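PDB 1JAD: phospholipase C beta from Meleagris gallopavo, which belongs to the phospholipase C beta family and is represented here by its C-terminal region, an elongated, mostly helical coiled coil that pairs into a dimer. Local coordinates for residues Gln121-Ser132 with Thr190-Gln201. Sequence-based numbering, arbitrary orientation.
Sequences QIAELKALKESS and TARYQQKLEEKQ. With SO4 (sulfate ion), chain C.
Leu-128 reaches across from helix 75-155 into a pocket formed by Thr-190, Tyr-193, Gln-194 and Leu-197. CG anti to the backbone N (chi1 174°) carries the isobutyl end across to the facing helix, where the two methyls find different neighbours: CD2 presses on the backbone, 3.5 Å from CA of Gln-194, while CD1 meets CB of Tyr-193 at 3.8 Å. Leu-125 fills the next hole, among Gln-194, Leu-197, Glu-198 and Gln-201, with its CD2 3.4 Å from CD2 of Leu-197. This is knobs-into-holes packing of an antiparallel coiled coil: the short axes run at 173° and approach to 10.6 Å, and helix 161-245 returns alongside helix 75-155. Beyond the leucines, the extended side chains of Gln-201 and Gln-121 run antiparallel past one another, their amide planes stacked 16° apart and CG of Gln-201 3.5 Å from CD of Gln-121. The carboxylate of Glu-124 lies nearly coplanar with the Gln-201 amide and accepts a hydrogen bond from Thr-18 of the N-terminal loop. At the other end, OG of Ser-132 and OG1 of Thr-190 lie 2.7 Å apart. Lys-129 packs its CE near Gln-194 and carries its ammonium to Glu-212 and Thr-107 of the second subunit.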
# COMPACT_ATOMS: atom_id res chain seq x y z
N GLN A 121 2.26 0.83 -9.53
CA GLN A 121 1.58 -0.43 -9.28
C GLN A 121 0.11 -0.39 -9.66
O GLN A 121 -0.46 -1.40 -10.10
CB GLN A 121 1.77 -0.82 -7.82
CG GLN A 121 3.24 -0.96 -7.47
CD GLN A 121 3.49 -1.30 -6.02
OE1 GLN A 121 4.62 -1.56 -5.62
NE2 GLN A 121 2.42 -1.32 -5.23
N ILE A 122 -0.51 0.78 -9.51
CA ILE A 122 -1.91 0.92 -9.89
C ILE A 122 -2.00 0.89 -11.41
O ILE A 122 -2.90 0.25 -11.98
CB ILE A 122 -2.51 2.25 -9.38
CG1 ILE A 122 -2.75 2.17 -7.87
CG2 ILE A 122 -3.81 2.56 -10.11
CD1 ILE A 122 -3.78 1.11 -7.47
N ALA A 123 -1.05 1.55 -12.07
CA ALA A 123 -1.03 1.59 -13.52
C ALA A 123 -0.78 0.21 -14.10
O ALA A 123 -1.31 -0.13 -15.15
CB ALA A 123 0.03 2.55 -13.99
N GLU A 124 0.04 -0.58 -13.42
CA GLU A 124 0.35 -1.93 -13.88
C GLU A 124 -0.93 -2.74 -13.82
O GLU A 124 -1.35 -3.31 -14.82
CB GLU A 124 1.42 -2.56 -13.00
CG GLU A 124 2.63 -1.66 -12.88
CD GLU A 124 3.55 -2.05 -11.76
OE1 GLU A 124 3.06 -2.62 -10.76
OE2 GLU A 124 4.77 -1.76 -11.88
N LEU A 125 -1.55 -2.78 -12.65
CA LEU A 125 -2.79 -3.53 -12.46
C LEU A 125 -3.82 -3.08 -13.47
O LEU A 125 -4.63 -3.87 -13.94
CB LEU A 125 -3.36 -3.32 -11.06
CG LEU A 125 -2.60 -3.87 -9.84
CD1 LEU A 125 -3.35 -3.46 -8.58
CD2 LEU A 125 -2.48 -5.38 -9.92
N LYS A 126 -3.79 -1.79 -13.80
CA LYS A 126 -4.76 -1.28 -14.75
C LYS A 126 -4.43 -1.77 -16.15
O LYS A 126 -5.32 -2.15 -16.91
CB LYS A 126 -4.77 0.25 -14.69
CG LYS A 126 -5.86 0.90 -15.51
CD LYS A 126 -5.87 2.41 -15.29
CE LYS A 126 -6.95 3.08 -16.11
NZ LYS A 126 -6.70 2.88 -17.57
N ALA A 127 -3.15 -1.79 -16.47
CA ALA A 127 -2.73 -2.25 -17.79
C ALA A 127 -3.07 -3.73 -18.00
O ALA A 127 -3.51 -4.12 -19.08
CB ALA A 127 -1.24 -2.00 -18.00
N LEU A 128 -2.87 -4.54 -16.97
CA LEU A 128 -3.16 -5.97 -17.07
C LEU A 128 -4.66 -6.17 -17.34
O LEU A 128 -5.04 -6.87 -18.28
CB LEU A 128 -2.75 -6.68 -15.78
CG LEU A 128 -3.08 -8.16 -15.61
CD1 LEU A 128 -2.41 -9.00 -16.71
CD2 LEU A 128 -2.61 -8.60 -14.23
N LYS A 129 -5.49 -5.52 -16.54
CA LYS A 129 -6.94 -5.62 -16.69
C LYS A 129 -7.46 -5.14 -18.04
O LYS A 129 -8.33 -5.81 -18.63
CB LYS A 129 -7.66 -4.85 -15.57
CG LYS A 129 -7.38 -5.40 -14.19
CD LYS A 129 -8.38 -4.91 -13.16
CE LYS A 129 -8.07 -5.51 -11.79
NZ LYS A 129 -9.11 -5.17 -10.80
N GLU A 130 -6.97 -4.01 -18.55
CA GLU A 130 -7.45 -3.55 -19.85
C GLU A 130 -7.02 -4.52 -20.93
O GLU A 130 -7.78 -4.83 -21.84
CB GLU A 130 -6.91 -2.16 -20.19
CG GLU A 130 -7.35 -1.06 -19.23
CD GLU A 130 -7.15 0.34 -19.79
OE1 GLU A 130 -6.01 0.71 -20.15
OE2 GLU A 130 -8.15 1.09 -19.87
N SER A 131 -5.79 -5.01 -20.81
CA SER A 131 -5.24 -5.96 -21.76
C SER A 131 -6.14 -7.21 -21.82
O SER A 131 -6.59 -7.63 -22.88
CB SER A 131 -3.83 -6.35 -21.32
OG SER A 131 -3.29 -7.36 -22.14
N SER A 132 -6.39 -7.78 -20.65
CA SER A 132 -7.24 -8.96 -20.53
C SER A 132 -8.57 -8.75 -21.23
O SER A 132 -8.94 -9.50 -22.13
CB SER A 132 -7.48 -9.25 -19.05
OG SER A 132 -8.50 -10.22 -18.88
N THR A 190 -5.71 -14.41 -16.48
CA THR A 190 -5.58 -13.05 -15.94
C THR A 190 -5.49 -13.13 -14.42
O THR A 190 -4.74 -12.39 -13.79
CB THR A 190 -6.78 -12.17 -16.35
OG1 THR A 190 -6.86 -12.10 -17.79
CG2 THR A 190 -6.62 -10.76 -15.80
N ALA A 191 -6.24 -14.04 -13.81
CA ALA A 191 -6.16 -14.18 -12.36
C ALA A 191 -4.75 -14.62 -11.94
O ALA A 191 -4.22 -14.15 -10.92
CB ALA A 191 -7.17 -15.19 -11.89
N ARG A 192 -4.13 -15.51 -12.72
CA ARG A 192 -2.78 -15.95 -12.37
C ARG A 192 -1.80 -14.79 -12.53
O ARG A 192 -0.95 -14.57 -11.67
CB ARG A 192 -2.34 -17.16 -13.23
CG ARG A 192 -0.86 -17.54 -13.09
CD ARG A 192 -0.57 -18.97 -13.57
NE ARG A 192 -1.05 -19.21 -14.93
CZ ARG A 192 -0.38 -18.87 -16.02
NH1 ARG A 192 0.80 -18.29 -15.89
NH2 ARG A 192 -0.92 -19.07 -17.23
N TYR A 193 -1.90 -14.05 -13.63
CA TYR A 193 -1.00 -12.91 -13.83
C TYR A 193 -1.19 -11.82 -12.77
O TYR A 193 -0.22 -11.18 -12.35
CB TYR A 193 -1.19 -12.32 -15.22
CG TYR A 193 -0.37 -13.01 -16.31
CD1 TYR A 193 -0.46 -14.40 -16.51
CD2 TYR A 193 0.49 -12.28 -17.13
CE1 TYR A 193 0.28 -15.04 -17.50
CE2 TYR A 193 1.23 -12.90 -18.13
CZ TYR A 193 1.12 -14.28 -18.31
OH TYR A 193 1.83 -14.89 -19.31
N GLN A 194 -2.42 -11.61 -12.33
CA GLN A 194 -2.64 -10.56 -11.33
C GLN A 194 -2.09 -10.96 -9.97
O GLN A 194 -1.44 -10.17 -9.28
CB GLN A 194 -4.14 -10.21 -11.22
CG GLN A 194 -4.41 -9.24 -10.09
CD GLN A 194 -5.87 -8.80 -9.98
OE1 GLN A 194 -6.28 -8.30 -8.94
NE2 GLN A 194 -6.63 -8.95 -11.05
N GLN A 195 -2.31 -12.22 -9.60
CA GLN A 195 -1.83 -12.74 -8.34
C GLN A 195 -0.31 -12.61 -8.23
O GLN A 195 0.22 -12.17 -7.21
CB GLN A 195 -2.27 -14.20 -8.23
CG GLN A 195 -1.58 -15.03 -7.15
CD GLN A 195 -0.19 -15.48 -7.58
OE1 GLN A 195 -0.04 -16.24 -8.55
NE2 GLN A 195 0.83 -15.00 -6.87
N LYS A 196 0.40 -12.98 -9.29
CA LYS A 196 1.85 -12.92 -9.30
C LYS A 196 2.29 -11.45 -9.22
O LYS A 196 3.24 -11.10 -8.52
CB LYS A 196 2.38 -13.55 -10.59
CG LYS A 196 3.76 -14.23 -10.49
CD LYS A 196 4.87 -13.32 -10.01
CE LYS A 196 6.18 -14.11 -9.86
NZ LYS A 196 6.07 -15.29 -8.92
N LEU A 197 1.57 -10.60 -9.95
CA LEU A 197 1.87 -9.17 -9.99
C LEU A 197 1.73 -8.53 -8.61
O LEU A 197 2.61 -7.80 -8.16
CB LEU A 197 0.92 -8.49 -10.99
CG LEU A 197 1.13 -7.01 -11.30
CD1 LEU A 197 0.26 -6.58 -12.47
CD2 LEU A 197 0.79 -6.20 -10.08
N GLU A 198 0.62 -8.81 -7.93
CA GLU A 198 0.40 -8.24 -6.61
C GLU A 198 1.46 -8.77 -5.68
O GLU A 198 1.86 -8.12 -4.71
CB GLU A 198 -0.99 -8.60 -6.11
CG GLU A 198 -2.08 -8.27 -7.09
CD GLU A 198 -3.46 -8.50 -6.54
OE1 GLU A 198 -3.71 -9.60 -6.00
OE2 GLU A 198 -4.32 -7.59 -6.67
N GLU A 199 1.94 -9.96 -5.98
CA GLU A 199 2.95 -10.61 -5.17
C GLU A 199 4.27 -9.84 -5.22
O GLU A 199 4.92 -9.64 -4.20
CB GLU A 199 3.14 -12.04 -5.66
CG GLU A 199 3.92 -12.92 -4.74
CD GLU A 199 4.03 -14.33 -5.28
OE1 GLU A 199 4.76 -14.52 -6.28
OE2 GLU A 199 3.36 -15.23 -4.73
N LYS A 200 4.68 -9.42 -6.41
CA LYS A 200 5.92 -8.67 -6.55
C LYS A 200 5.80 -7.36 -5.78
O LYS A 200 6.66 -7.01 -4.97
CB LYS A 200 6.21 -8.38 -8.02
CG LYS A 200 6.69 -9.59 -8.81
CD LYS A 200 6.90 -9.24 -10.25
CE LYS A 200 7.51 -10.40 -11.01
NZ LYS A 200 8.87 -10.70 -10.48
N GLN A 201 4.71 -6.65 -6.02
CA GLN A 201 4.45 -5.39 -5.34
C GLN A 201 4.60 -5.56 -3.83
O GLN A 201 5.20 -4.71 -3.16
CB GLN A 201 3.06 -4.90 -5.74
CG GLN A 201 3.04 -4.58 -7.23
CD GLN A 201 1.66 -4.38 -7.80
OE1 GLN A 201 1.52 -3.89 -8.93
NE2 GLN A 201 0.63 -4.77 -7.06
S SO4 C . 1.76 -18.63 -19.96
O1 SO4 C . 1.49 -20.08 -19.93
O2 SO4 C . 3.17 -18.38 -20.31
O3 SO4 C . 1.49 -18.05 -18.63
O4 SO4 C . 0.88 -17.99 -20.97